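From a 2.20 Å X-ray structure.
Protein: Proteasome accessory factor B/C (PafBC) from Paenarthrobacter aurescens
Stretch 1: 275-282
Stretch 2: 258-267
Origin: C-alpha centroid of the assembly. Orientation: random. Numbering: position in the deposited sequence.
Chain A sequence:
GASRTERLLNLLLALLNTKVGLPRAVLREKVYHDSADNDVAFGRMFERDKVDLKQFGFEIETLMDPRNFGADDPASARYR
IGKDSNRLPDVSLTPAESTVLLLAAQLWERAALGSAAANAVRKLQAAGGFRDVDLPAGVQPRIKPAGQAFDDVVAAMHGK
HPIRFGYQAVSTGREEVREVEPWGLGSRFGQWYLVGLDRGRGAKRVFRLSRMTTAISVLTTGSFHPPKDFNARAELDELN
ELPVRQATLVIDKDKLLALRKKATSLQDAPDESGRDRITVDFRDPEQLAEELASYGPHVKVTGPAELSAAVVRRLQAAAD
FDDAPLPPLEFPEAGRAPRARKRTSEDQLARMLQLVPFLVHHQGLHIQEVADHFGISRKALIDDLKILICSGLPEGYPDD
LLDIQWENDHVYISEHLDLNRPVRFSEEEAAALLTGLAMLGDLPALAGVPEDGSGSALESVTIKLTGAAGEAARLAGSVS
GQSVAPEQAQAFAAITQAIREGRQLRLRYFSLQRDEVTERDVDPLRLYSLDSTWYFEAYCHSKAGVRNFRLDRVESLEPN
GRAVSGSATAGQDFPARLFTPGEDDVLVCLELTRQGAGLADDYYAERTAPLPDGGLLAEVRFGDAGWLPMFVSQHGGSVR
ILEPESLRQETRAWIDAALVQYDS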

# COMPACT_ATOMS: atom_id res chain seq x y z
N ARG A 275 14.46 13.25 24.55
CA ARG A 275 13.22 13.47 23.82
C ARG A 275 13.25 14.86 23.19
O ARG A 275 13.82 15.80 23.74
CB ARG A 275 11.96 13.34 24.73
CG ARG A 275 11.73 11.96 25.36
CD ARG A 275 10.34 11.83 25.98
NE ARG A 275 9.49 10.95 25.18
CZ ARG A 275 8.19 10.71 25.39
NH1 ARG A 275 7.53 11.31 26.38
NH2 ARG A 275 7.54 9.87 24.59
N ASP A 276 12.58 14.98 22.06
CA ASP A 276 12.44 16.19 21.28
C ASP A 276 11.03 16.75 21.40
O ASP A 276 10.07 16.02 21.66
CB ASP A 276 12.72 15.91 19.80
CG ASP A 276 14.17 15.58 19.53
OD1 ASP A 276 15.05 16.14 20.22
OD2 ASP A 276 14.42 14.77 18.60
N ARG A 277 10.90 18.04 21.14
CA ARG A 277 9.59 18.66 21.04
C ARG A 277 9.43 19.16 19.61
O ARG A 277 10.17 20.05 19.18
CB ARG A 277 9.46 19.79 22.07
CG ARG A 277 8.15 20.54 22.09
CD ARG A 277 8.27 21.73 23.03
NE ARG A 277 7.00 22.43 23.25
CZ ARG A 277 6.62 23.55 22.65
NH1 ARG A 277 5.44 24.09 22.95
NH2 ARG A 277 7.40 24.12 21.74
N ILE A 278 8.47 18.60 18.88
CA ILE A 278 8.23 19.00 17.50
C ILE A 278 6.81 19.52 17.36
O ILE A 278 5.92 19.20 18.16
CB ILE A 278 8.46 17.86 16.48
CG1 ILE A 278 7.45 16.72 16.72
CG2 ILE A 278 9.86 17.39 16.52
CD1 ILE A 278 7.45 15.67 15.61
N THR A 279 6.59 20.27 16.29
CA THR A 279 5.27 20.67 15.85
C THR A 279 5.02 20.06 14.48
O THR A 279 5.95 19.90 13.68
CB THR A 279 5.14 22.21 15.79
OG1 THR A 279 6.28 22.77 15.12
CG2 THR A 279 5.10 22.81 17.19
N VAL A 280 3.78 19.61 14.25
CA VAL A 280 3.39 19.04 12.98
C VAL A 280 2.02 19.61 12.62
O VAL A 280 1.21 19.96 13.49
CB VAL A 280 3.35 17.50 12.98
CG1 VAL A 280 4.67 16.93 13.41
CG2 VAL A 280 2.22 16.98 13.84
N ASP A 281 1.80 19.77 11.32
CA ASP A 281 0.52 20.23 10.82
C ASP A 281 -0.37 19.04 10.57
O ASP A 281 0.06 18.03 10.01
CB ASP A 281 0.70 21.04 9.54
CG ASP A 281 1.41 22.38 9.77
OD1 ASP A 281 1.09 23.05 10.77
OD2 ASP A 281 2.31 22.74 8.97
N PHE A 282 -1.63 19.17 10.96
CA PHE A 282 -2.63 18.16 10.66
C PHE A 282 -3.94 18.90 10.43
O PHE A 282 -4.09 20.05 10.85
CB PHE A 282 -2.78 17.14 11.79
CG PHE A 282 -3.46 17.71 13.01
CD1 PHE A 282 -2.77 18.52 13.89
CD2 PHE A 282 -4.78 17.38 13.31
CE1 PHE A 282 -3.39 19.03 15.02
CE2 PHE A 282 -5.40 17.88 14.45
CZ PHE A 282 -4.71 18.70 15.30
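Stretch 2 (258-267) ALRKKATSLQ

Stretch 2 leaves a helix at 258-261, passes through a short turn, and is in strand conformation by Leu-266 and Gln-267, beside the extended strand 275-282. The two strands are antiparallel, their N-to-C directions 163° apart and their axes 4.9 Å apart at closest approach. The register pairs Arg-277 with Gln-267 and Ile-278 with Leu-266. At the first pair the backbones bond in both directions, Arg-277 N to Gln-267 O at 2.7 Å and Gln-267 N to Arg-277 O at 3.2 Å. Farther along, Thr-264 N donates to Thr-279 O at 2.8 Å, while Thr-279 N reaches Ser-265 O only weakly, at 3.4 Å.

Ile-278 is the chief bump on stretch 1. The hollow that receives it is lined by Leu-259, Ala-263 and Leu-266: Ile-278 CD1 lies 4.1 Å from Leu-259 CG, Ile-278 CB 4.0 Å from Ala-263 CB, and Ile-278 CG2 3.6 Å from Leu-266 CD2. A branched aliphatic chain suits this place because it spreads to meet several walls at once. Val-280 extends the apolar patch, its CG1 4.3 Å from Leu-259 CD1 and 4.0 Å from Ala-263 CA.

Thr-279 and Ser-265 share the other face with Arg-277 and Gln-267. Compact hydroxyl side chains fit here: Thr-279 OG1 lies 2.7 Å from Ser-265 OG, in a hydrogen bond either could donate, and 2.5 Å from Thr-264 OG1. Beside them Gln-267 brings its amide to the shaft of Arg-277, NE2 of Gln-267 lying 3.6 Å from CD of Arg-277.

At one end, Asp-276 forms a salt bridge with Arg-260, though the modelled distance of 2.2 Å from Asp-276 OD2 to Arg-260 NH2 is too short to trust. Toward the other, a water links Lys-262 O to Asp-281 N.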

# COMPACT_ATOMS: atom_id res chain seq x y z
N ALA A 258 9.05 8.65 10.00
CA ALA A 258 8.02 9.21 9.14
C ALA A 258 7.40 10.46 9.76
O ALA A 258 7.14 11.45 9.07
CB ALA A 258 6.93 8.18 8.85
N LEU A 259 7.21 10.44 11.08
CA LEU A 259 6.63 11.59 11.76
C LEU A 259 7.57 12.79 11.69
O LEU A 259 7.13 13.90 11.40
CB LEU A 259 6.32 11.25 13.22
CG LEU A 259 5.59 12.34 14.00
CD1 LEU A 259 4.26 12.64 13.28
CD2 LEU A 259 5.40 11.96 15.47
N ARG A 260 8.87 12.57 11.87
CA ARG A 260 9.81 13.69 11.86
C ARG A 260 9.91 14.33 10.48
O ARG A 260 10.22 15.51 10.37
CB ARG A 260 11.18 13.24 12.35
CG ARG A 260 11.26 13.02 13.84
CD ARG A 260 12.48 12.25 14.26
NE ARG A 260 12.59 12.22 15.72
CZ ARG A 260 13.25 13.15 16.41
NH1 ARG A 260 13.85 14.14 15.76
NH2 ARG A 260 13.31 13.11 17.74
N LYS A 261 9.64 13.55 9.43
CA LYS A 261 9.59 14.10 8.08
C LYS A 261 8.55 15.21 7.97
O LYS A 261 8.70 16.12 7.16
CB LYS A 261 9.30 12.94 7.12
CG LYS A 261 10.57 12.25 6.64
CD LYS A 261 10.35 11.17 5.58
CE LYS A 261 11.64 10.31 5.48
NZ LYS A 261 11.47 8.92 4.89
N LYS A 262 7.50 15.16 8.79
CA LYS A 262 6.44 16.16 8.76
C LYS A 262 6.68 17.35 9.69
O LYS A 262 5.83 18.26 9.74
CB LYS A 262 5.09 15.52 9.11
CG LYS A 262 4.61 14.55 8.11
CD LYS A 262 3.15 14.17 8.37
CE LYS A 262 2.90 13.71 9.81
NZ LYS A 262 1.50 13.19 10.01
N ALA A 263 7.77 17.38 10.45
CA ALA A 263 7.90 18.35 11.53
C ALA A 263 8.22 19.75 11.01
O ALA A 263 9.18 19.94 10.26
CB ALA A 263 8.97 17.88 12.51
N THR A 264 7.44 20.74 11.46
CA THR A 264 7.68 22.14 11.12
C THR A 264 8.73 22.78 12.01
O THR A 264 9.33 23.79 11.62
CB THR A 264 6.40 22.97 11.25
OG1 THR A 264 5.95 22.90 12.60
CG2 THR A 264 5.30 22.44 10.32
N SER A 265 8.91 22.27 13.22
CA SER A 265 9.97 22.78 14.08
C SER A 265 10.48 21.62 14.92
O SER A 265 9.76 20.66 15.17
CB SER A 265 9.50 23.93 14.97
OG SER A 265 8.72 23.42 16.03
N LEU A 266 11.72 21.74 15.38
CA LEU A 266 12.34 20.74 16.23
C LEU A 266 13.24 21.41 17.25
O LEU A 266 13.98 22.33 16.90
CB LEU A 266 13.18 19.77 15.40
CG LEU A 266 13.33 18.30 15.80
CD1 LEU A 266 14.61 17.73 15.24
CD2 LEU A 266 13.30 18.12 17.29
N GLN A 267 13.16 20.96 18.50
CA GLN A 267 14.02 21.45 19.57
C GLN A 267 14.00 20.40 20.67
O GLN A 267 13.17 19.49 20.66
CB GLN A 267 13.58 22.79 20.17
CG GLN A 267 12.37 22.69 21.09
CD GLN A 267 11.84 24.05 21.56
OE1 GLN A 267 12.25 25.10 21.06
NE2 GLN A 267 10.95 24.02 22.55
O HOH W 1 3.69 19.22 9.14